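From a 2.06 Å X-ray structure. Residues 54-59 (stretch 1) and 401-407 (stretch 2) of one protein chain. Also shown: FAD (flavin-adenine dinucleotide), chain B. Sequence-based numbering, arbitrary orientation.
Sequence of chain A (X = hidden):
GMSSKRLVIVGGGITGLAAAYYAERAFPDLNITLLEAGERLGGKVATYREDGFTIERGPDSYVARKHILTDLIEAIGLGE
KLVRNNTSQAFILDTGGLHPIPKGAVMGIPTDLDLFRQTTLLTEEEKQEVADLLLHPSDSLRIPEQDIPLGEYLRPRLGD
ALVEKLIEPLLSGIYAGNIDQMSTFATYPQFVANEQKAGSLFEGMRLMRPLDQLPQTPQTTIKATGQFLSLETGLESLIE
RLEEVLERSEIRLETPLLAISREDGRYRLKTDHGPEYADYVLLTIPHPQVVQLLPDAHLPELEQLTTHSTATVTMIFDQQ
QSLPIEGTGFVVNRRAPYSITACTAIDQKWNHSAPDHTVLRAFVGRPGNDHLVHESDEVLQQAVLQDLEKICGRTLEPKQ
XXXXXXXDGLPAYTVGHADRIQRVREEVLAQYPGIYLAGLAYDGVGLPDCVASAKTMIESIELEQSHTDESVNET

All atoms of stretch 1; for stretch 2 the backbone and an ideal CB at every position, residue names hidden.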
# COMPACT_ATOMS: atom_id res chain seq x y z
N THR A 54 0.94 11.03 -17.77
CA THR A 54 1.67 10.64 -16.55
C THR A 54 0.75 9.69 -15.74
O THR A 54 -0.12 10.11 -14.97
CB THR A 54 2.11 11.86 -15.69
OG1 THR A 54 2.81 12.80 -16.50
CG2 THR A 54 3.00 11.46 -14.52
N ILE A 55 0.92 8.40 -15.96
CA ILE A 55 -0.02 7.40 -15.45
C ILE A 55 0.76 6.41 -14.60
O ILE A 55 1.73 5.84 -15.08
CB ILE A 55 -0.72 6.69 -16.62
CG1 ILE A 55 -1.62 7.66 -17.39
CG2 ILE A 55 -1.56 5.50 -16.14
CD1 ILE A 55 -2.10 7.12 -18.74
N GLU A 56 0.35 6.23 -13.34
CA GLU A 56 1.09 5.36 -12.41
C GLU A 56 0.80 3.88 -12.68
O GLU A 56 -0.34 3.50 -12.91
CB GLU A 56 0.79 5.72 -10.94
CG GLU A 56 1.16 7.17 -10.58
CD GLU A 56 2.64 7.45 -10.66
OE1 GLU A 56 3.43 6.49 -10.80
OE2 GLU A 56 3.03 8.65 -10.55
N ARG A 57 1.84 3.06 -12.70
CA ARG A 57 1.69 1.63 -12.90
C ARG A 57 1.54 0.90 -11.60
O ARG A 57 0.93 -0.15 -11.57
CB ARG A 57 2.87 1.04 -13.65
CG ARG A 57 2.90 1.38 -15.14
CD ARG A 57 4.04 0.59 -15.74
NE ARG A 57 4.28 0.84 -17.14
CZ ARG A 57 4.06 -0.02 -18.12
NH1 ARG A 57 3.52 -1.20 -17.89
NH2 ARG A 57 4.37 0.34 -19.35
N GLY A 58 2.13 1.43 -10.54
CA GLY A 58 2.01 0.87 -9.18
C GLY A 58 1.29 1.81 -8.23
O GLY A 58 0.18 2.24 -8.50
N PRO A 59 1.89 2.12 -7.08
CA PRO A 59 1.29 3.15 -6.20
C PRO A 59 1.03 4.46 -6.98
O PRO A 59 1.85 4.88 -7.79
CB PRO A 59 2.38 3.42 -5.16
CG PRO A 59 3.34 2.32 -5.23
CD PRO A 59 3.20 1.66 -6.61
N UNK A 401 -3.94 0.29 -23.93
CA UNK A 401 -4.03 -0.40 -22.66
C UNK A 401 -2.62 -0.59 -22.08
O UNK A 401 -1.72 -0.93 -22.80
CB UNK A 401 -4.74 -1.74 -22.83
N UNK A 402 -2.45 -0.30 -20.79
CA UNK A 402 -1.16 -0.44 -20.10
C UNK A 402 -1.41 -1.39 -18.94
O UNK A 402 -2.21 -1.09 -18.02
CB UNK A 402 -0.61 0.90 -19.62
N UNK A 403 -0.75 -2.56 -19.00
CA UNK A 403 -0.89 -3.62 -18.01
C UNK A 403 0.38 -3.71 -17.15
O UNK A 403 1.48 -3.74 -17.68
CB UNK A 403 -1.17 -4.96 -18.70
N UNK A 404 0.23 -3.73 -15.84
CA UNK A 404 1.37 -3.88 -14.93
C UNK A 404 1.01 -4.93 -13.90
O UNK A 404 -0.16 -5.10 -13.57
CB UNK A 404 1.74 -2.56 -14.26
N UNK A 405 2.01 -5.65 -13.42
CA UNK A 405 1.79 -6.81 -12.54
C UNK A 405 2.72 -6.68 -11.36
O UNK A 405 3.93 -6.55 -11.53
CB UNK A 405 2.02 -8.13 -13.27
N UNK A 406 2.15 -6.72 -10.16
CA UNK A 406 2.89 -6.60 -8.93
C UNK A 406 2.77 -7.92 -8.19
O UNK A 406 1.82 -8.13 -7.39
CB UNK A 406 2.38 -5.43 -8.08
N UNK A 407 3.69 -8.84 -8.52
CA UNK A 407 3.68 -10.20 -7.98
C UNK A 407 3.98 -10.20 -6.46
O UNK A 407 4.91 -9.54 -6.00
CB UNK A 407 4.70 -11.06 -8.72
PA FAD B . 9.77 -3.14 -3.73
O1A FAD B . 9.21 -1.94 -4.41
O2A FAD B . 9.13 -4.46 -3.96
O5B FAD B . 11.31 -3.25 -4.11
C5B FAD B . 12.07 -4.42 -3.90
C4B FAD B . 13.34 -4.31 -4.76
O4B FAD B . 14.25 -5.36 -4.44
C3B FAD B . 13.00 -4.38 -6.23
O3B FAD B . 13.66 -3.37 -6.97
C2B FAD B . 13.48 -5.78 -6.57
O2B FAD B . 13.91 -5.90 -7.88
C1B FAD B . 14.65 -5.97 -5.63
N9A FAD B . 15.03 -7.36 -5.36
C8A FAD B . 14.27 -8.51 -5.24
N7A FAD B . 15.08 -9.57 -4.98
C5A FAD B . 16.36 -9.10 -4.93
C6A FAD B . 17.60 -9.70 -4.68
N6A FAD B . 17.70 -10.99 -4.39
N1A FAD B . 18.75 -8.93 -4.70
C2A FAD B . 18.68 -7.57 -4.93
N3A FAD B . 17.45 -6.98 -5.14
C4A FAD B . 16.33 -7.73 -5.16
N1 FAD B . 1.67 2.49 -1.20
C2 FAD B . 1.23 3.78 -1.06
O2 FAD B . 1.70 4.52 -0.19
N3 FAD B . 0.23 4.24 -1.88
C4 FAD B . -0.35 3.46 -2.82
O4 FAD B . -1.21 3.95 -3.53
C4X FAD B . 0.05 2.15 -2.96
N5 FAD B . -0.52 1.36 -3.95
C5X FAD B . -0.07 0.04 -4.08
C6 FAD B . -0.65 -0.79 -5.04
C7 FAD B . -0.22 -2.12 -5.18
C7M FAD B . -0.84 -3.00 -6.23
C8 FAD B . 0.82 -2.61 -4.38
C8M FAD B . 1.31 -4.05 -4.49
C9 FAD B . 1.42 -1.79 -3.43
C9A FAD B . 0.98 -0.46 -3.26
N10 FAD B . 1.57 0.37 -2.30
C10 FAD B . 1.09 1.67 -2.15
C1' FAD B . 2.67 -0.09 -1.37
C2' FAD B . 4.03 0.34 -1.98
O2' FAD B . 4.20 -0.31 -3.18
C3' FAD B . 5.23 0.00 -1.07
O3' FAD B . 5.18 0.94 -0.01
C4' FAD B . 6.63 0.13 -1.73
O4' FAD B . 6.67 0.01 -3.14
C5' FAD B . 7.58 -0.93 -1.22
O5' FAD B . 8.86 -0.68 -1.72
P FAD B . 10.06 -1.61 -1.29
O1P FAD B . 9.96 -2.03 0.16
O2P FAD B . 11.41 -1.10 -1.73
O3P FAD B . 9.79 -2.99 -2.13

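Stretch 2 has extended backbone angles from 401 to 406, so successive side chains alternate sides, and 402, 404 and 406 turn toward stretch 1. The two segments run in nearly the same direction, 17° apart, with their nearest CA atoms at Arg57 and position 404, 5.9 Å from each other.

Position 401 has nothing of stretch 1 within 5.5 Å of its ideal CB, so many residues would do; it is Val401.

At 402 the CA-to-CB bond points toward stretch 1, into the space between the Ile55 side chain and the guanidinium of Arg57, whose NH1 lies 4.9 Å from the ideal CB. A longer aliphatic chain such as isoleucine or leucine could reach the first and cover the flat second; valine could lie against the guanidinium but would fall short of Ile55. The residue is Ile402. Its CD1 reaches Ile55 CD1 at 4.2 Å, an apolar contact, while its CG2 sits over one face of the guanidinium, 3.5 Å from Arg57 CZ. A methyl group packs well there because the face of the planar group, unlike its edge, offers no N-H to be satisfied.

Position 403 points away, and many side chains would serve. What it gives stretch 1 is backbone: its O lies 3.3 Å from Arg57 NH1, near the guanidinium plane. The residue is Ile403.

At 404 the bond again points toward stretch 1, but the space is short: the ideal CB is 3.7 Å from Arg57 O. The arginine side chain runs alongside, with its donors close by, so a small residue with an acceptor is attractive; serine or threonine are candidates, and alanine would fit without the polar partner. It is Ser404. With chi1 in m, its OG accepts a hydrogen bond from Arg57 NH1 (3.2 Å, 152°) at the edge of the guanidinium.

Position 405 points away, with room for a long or polar side chain; Arg405 finds hydrogen bonds elsewhere in the structure.

At 406 the bond points toward stretch 1, yet no atom of that stretch is within 5.5 Å of the ideal CB. A longer apolar chain, leucine or methionine, could bridge the gap to Gly58 and the nearby flavin. Leu406 does so: CD2 lies 4.2 Å from Gly58 CA and 4.0 Å from FAD C8M, and CD1 is 4.1 Å from Arg57 O.

Position 407 is out of reach; it holds Met407, modelled as selenomethionine.

Stretch 2 (401-407) VIISRLM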
# COMPACT_ATOMS: atom_id res chain seq x y z
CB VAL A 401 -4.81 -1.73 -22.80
CG1 VAL A 401 -5.02 -2.40 -21.47
CG2 VAL A 401 -6.16 -1.45 -23.42
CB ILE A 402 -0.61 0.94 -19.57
CG1 ILE A 402 -0.47 1.97 -20.72
CG2 ILE A 402 0.76 0.76 -18.79
CD1 ILE A 402 -0.65 3.52 -20.29
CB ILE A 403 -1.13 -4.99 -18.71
CG1 ILE A 403 -2.54 -5.06 -19.32
CG2 ILE A 403 -0.99 -6.13 -17.73
CD1 ILE A 403 -2.73 -6.29 -20.24
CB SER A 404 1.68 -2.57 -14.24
OG SER A 404 1.81 -1.55 -15.22
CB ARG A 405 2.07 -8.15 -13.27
CG ARG A 405 1.00 -8.55 -14.30
CD ARG A 405 1.39 -9.85 -15.03
NE ARG A 405 0.34 -10.29 -15.96
CZ ARG A 405 0.19 -9.87 -17.20
NH1 ARG A 405 1.03 -8.97 -17.71
NH2 ARG A 405 -0.79 -10.36 -17.96
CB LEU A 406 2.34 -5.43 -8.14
CG LEU A 406 2.43 -4.11 -8.93
CD1 LEU A 406 1.10 -3.73 -9.68
CD2 LEU A 406 2.84 -3.04 -8.00
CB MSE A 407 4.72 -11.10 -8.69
CG MSE A 407 4.50 -11.34 -10.20
SE MSE A 407 2.65 -11.56 -10.76
CE MSE A 407 2.12 -13.21 -9.88
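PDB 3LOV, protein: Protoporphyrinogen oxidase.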